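Long-range contact in Rubredoxin\:oxygen oxidoreductase (Desulfovibrio gigas, PDB 1E5D), which catalyses the four-electron reduction of dioxygen to two molecules of water, using a diiron centre and flavin mononucleotide: residues Val322-Lys330 against Leu355-Gly363. Sequence-based numbering, arbitrary orientation.
Sequences VAGTLQYIK and LAEWLTGMG
Trp358 reaches across from helix 350-361 as a knob into the hole formed by Ala323, Leu326, Gln327 and Lys330. The axes of the two short segments run nearly parallel (11°) and 10.9 Å apart, a spacing that the broad indole fills. Leu326 CB lies over one face of the indole, 3.8 Å from the centroid of the six-membered ring, a CH-pi contact. Leucine suits this place because it branches at CG: set beside the backbone N (chi1 -76°), CG carries two methyls that part, CD1 to Leu355 CD2 at 3.7 Å and CD2 to Met362 CE at 3.6 Å. The flexible thioether of Met362 bends at chi3 to bring that methyl in, and its SD rests 3.9 Å from Lys330 CA. Gln327 OE1 approaches the rim of the indole in the ring plane, 3.7 Å from Trp358 CH2. Lys330 serves the exposed margin: its extended aliphatic chain packs on Trp358 and Met362, and NZ donates to a water (3.0 Å) that in turn donates to Trp358 O. Both helices belong to the flavodoxin-like domain, where Leu326 also packs on Phe258 of strand 254-259, and Leu355 and Leu359 on Val309 of strand 306-310, so the pair lies side by side against its parallel sheet.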
loop_
_atom_site.group_PDB
_atom_site.type_symbol
_atom_site.label_atom_id
_atom_site.label_comp_id
_atom_site.label_asym_id
_atom_site.label_seq_id
_atom_site.Cartn_x
_atom_site.Cartn_y
_atom_site.Cartn_z
ATOM N N VAL A 322 0.341 -4.329 4.560
ATOM C CA VAL A 322 -0.674 -5.188 5.171
ATOM C C VAL A 322 -1.915 -4.368 5.512
ATOM O O VAL A 322 -3.048 -4.767 5.268
ATOM C CB VAL A 322 -0.133 -5.898 6.422
ATOM C CG1 VAL A 322 -1.240 -6.718 7.060
ATOM C CG2 VAL A 322 1.044 -6.783 6.048
ATOM N N ALA A 323 -1.688 -3.193 6.076
ATOM C CA ALA A 323 -2.783 -2.281 6.379
ATOM C C ALA A 323 -3.567 -1.910 5.130
ATOM O O ALA A 323 -4.801 -1.939 5.129
ATOM C CB ALA A 323 -2.257 -1.018 7.049
ATOM N N GLY A 324 -2.870 -1.554 4.051
ATOM C CA GLY A 324 -3.565 -1.162 2.828
ATOM C C GLY A 324 -4.420 -2.282 2.265
ATOM O O GLY A 324 -5.531 -2.063 1.778
ATOM N N THR A 325 -3.901 -3.505 2.322
ATOM C CA THR A 325 -4.635 -4.663 1.824
ATOM C C THR A 325 -5.848 -4.984 2.671
ATOM O O THR A 325 -6.920 -5.341 2.178
ATOM C CB THR A 325 -3.698 -5.887 1.794
ATOM O OG1 THR A 325 -2.612 -5.544 0.913
ATOM C CG2 THR A 325 -4.394 -7.116 1.242
ATOM N N LEU A 326 -5.687 -4.862 3.989
ATOM C CA LEU A 326 -6.846 -5.100 4.854
ATOM C C LEU A 326 -7.898 -4.027 4.606
ATOM O O LEU A 326 -9.091 -4.334 4.543
ATOM C CB LEU A 326 -6.432 -5.144 6.321
ATOM C CG LEU A 326 -5.729 -6.443 6.728
ATOM C CD1 LEU A 326 -5.026 -6.264 8.061
ATOM C CD2 LEU A 326 -6.735 -7.577 6.767
ATOM N N GLN A 327 -7.464 -2.782 4.443
ATOM C CA GLN A 327 -8.414 -1.717 4.130
ATOM C C GLN A 327 -9.212 -2.087 2.878
ATOM O O GLN A 327 -10.432 -2.031 2.860
ATOM C CB GLN A 327 -7.746 -0.360 3.905
ATOM C CG GLN A 327 -8.743 0.782 3.693
ATOM C CD GLN A 327 -9.681 0.899 4.888
ATOM O OE1 GLN A 327 -9.227 1.243 5.982
ATOM N NE2 GLN A 327 -10.963 0.601 4.686
ATOM N N TYR A 328 -8.483 -2.475 1.835
ATOM C CA TYR A 328 -9.127 -2.849 0.580
ATOM C C TYR A 328 -10.149 -3.947 0.841
ATOM O O TYR A 328 -11.292 -3.873 0.417
ATOM C CB TYR A 328 -8.099 -3.343 -0.424
ATOM C CG TYR A 328 -8.640 -3.645 -1.797
ATOM C CD1 TYR A 328 -8.998 -2.606 -2.644
ATOM C CD2 TYR A 328 -8.784 -4.946 -2.265
ATOM C CE1 TYR A 328 -9.490 -2.854 -3.907
ATOM C CE2 TYR A 328 -9.279 -5.198 -3.536
ATOM C CZ TYR A 328 -9.633 -4.149 -4.355
ATOM O OH TYR A 328 -10.126 -4.373 -5.618
ATOM N N ILE A 329 -9.685 -4.959 1.569
ATOM C CA ILE A 329 -10.517 -6.142 1.772
ATOM C C ILE A 329 -11.748 -5.830 2.610
ATOM O O ILE A 329 -12.858 -6.250 2.281
ATOM C CB ILE A 329 -9.710 -7.274 2.421
ATOM C CG1 ILE A 329 -8.553 -7.764 1.541
ATOM C CG2 ILE A 329 -10.625 -8.417 2.801
ATOM C CD1 ILE A 329 -7.765 -8.858 2.236
ATOM N N LYS A 330 -11.549 -5.073 3.685
ATOM C CA LYS A 330 -12.671 -4.741 4.554
ATOM C C LYS A 330 -13.807 -4.083 3.773
ATOM O O LYS A 330 -14.982 -4.362 4.015
ATOM C CB LYS A 330 -12.195 -3.837 5.688
ATOM C CG LYS A 330 -13.317 -3.225 6.511
ATOM C CD LYS A 330 -12.713 -2.453 7.678
ATOM C CE LYS A 330 -13.783 -1.738 8.494
ATOM N NZ LYS A 330 -14.156 -2.554 9.688
ATOM N N LEU A 355 -4.150 -7.050 14.122
ATOM C CA LEU A 355 -4.700 -7.893 13.055
ATOM C C LEU A 355 -6.015 -8.507 13.500
ATOM O O LEU A 355 -6.993 -8.523 12.754
ATOM C CB LEU A 355 -3.677 -8.958 12.656
ATOM C CG LEU A 355 -2.434 -8.361 11.971
ATOM C CD1 LEU A 355 -1.354 -9.408 11.778
ATOM C CD2 LEU A 355 -2.842 -7.728 10.654
ATOM N N ALA A 356 -6.039 -8.977 14.741
ATOM C CA ALA A 356 -7.239 -9.561 15.328
ATOM C C ALA A 356 -8.395 -8.573 15.290
ATOM O O ALA A 356 -9.495 -8.942 14.891
ATOM C CB ALA A 356 -6.994 -10.028 16.752
ATOM N N GLU A 357 -8.156 -7.326 15.679
ATOM C CA GLU A 357 -9.236 -6.335 15.648
ATOM C C GLU A 357 -9.780 -6.159 14.234
ATOM O O GLU A 357 -10.975 -5.932 14.034
ATOM C CB GLU A 357 -8.747 -4.993 16.185
ATOM C CG GLU A 357 -9.829 -4.060 16.690
ATOM C CD GLU A 357 -9.455 -3.374 17.993
ATOM O OE1 GLU A 357 -8.249 -3.144 18.230
ATOM O OE2 GLU A 357 -10.374 -3.062 18.783
ATOM N N TRP A 358 -8.884 -6.260 13.255
ATOM C CA TRP A 358 -9.275 -6.108 11.860
ATOM C C TRP A 358 -10.171 -7.276 11.438
ATOM O O TRP A 358 -11.243 -7.088 10.876
ATOM C CB TRP A 358 -8.065 -6.070 10.939
ATOM C CG TRP A 358 -7.384 -4.775 10.684
ATOM C CD1 TRP A 358 -6.276 -4.290 11.329
ATOM C CD2 TRP A 358 -7.745 -3.788 9.710
ATOM N NE1 TRP A 358 -5.931 -3.060 10.816
ATOM C CE2 TRP A 358 -6.818 -2.730 9.823
ATOM C CE3 TRP A 358 -8.763 -3.690 8.754
ATOM C CZ2 TRP A 358 -6.887 -1.595 9.012
ATOM C CZ3 TRP A 358 -8.830 -2.566 7.954
ATOM C CH2 TRP A 358 -7.895 -1.527 8.088
ATOM N N LEU A 359 -9.689 -8.495 11.710
ATOM C CA LEU A 359 -10.448 -9.665 11.277
ATOM C C LEU A 359 -11.820 -9.693 11.940
ATOM O O LEU A 359 -12.847 -9.795 11.271
ATOM C CB LEU A 359 -9.654 -10.942 11.565
ATOM C CG LEU A 359 -8.309 -11.036 10.832
ATOM C CD1 LEU A 359 -7.754 -12.447 10.911
ATOM C CD2 LEU A 359 -8.449 -10.590 9.383
ATOM N N THR A 360 -11.820 -9.588 13.259
ATOM C CA THR A 360 -13.059 -9.534 14.030
ATOM C C THR A 360 -13.968 -8.428 13.521
ATOM O O THR A 360 -15.178 -8.588 13.369
ATOM C CB THR A 360 -12.760 -9.333 15.525
ATOM O OG1 THR A 360 -12.045 -10.477 16.021
ATOM C CG2 THR A 360 -14.053 -9.248 16.319
ATOM N N GLY A 361 -13.411 -7.255 13.226
ATOM C CA GLY A 361 -14.250 -6.172 12.736
ATOM C C GLY A 361 -14.875 -6.480 11.393
ATOM O O GLY A 361 -15.845 -5.840 10.987
ATOM N N MET A 362 -14.341 -7.459 10.671
ATOM C CA MET A 362 -14.880 -7.789 9.357
ATOM C C MET A 362 -15.911 -8.911 9.482
ATOM O O MET A 362 -16.476 -9.349 8.487
ATOM C CB MET A 362 -13.792 -8.232 8.389
ATOM C CG MET A 362 -12.934 -7.115 7.826
ATOM S SD MET A 362 -11.596 -7.743 6.792
ATOM C CE MET A 362 -10.173 -7.327 7.799
ATOM N N GLY A 363 -16.097 -9.324 10.732
ATOM C CA GLY A 363 -17.049 -10.358 11.071
ATOM C C GLY A 363 -16.490 -11.747 10.868
ATOM O O GLY A 363 -17.218 -12.731 10.760
HETATM O O HOH W 1 -12.112 -4.413 10.806
#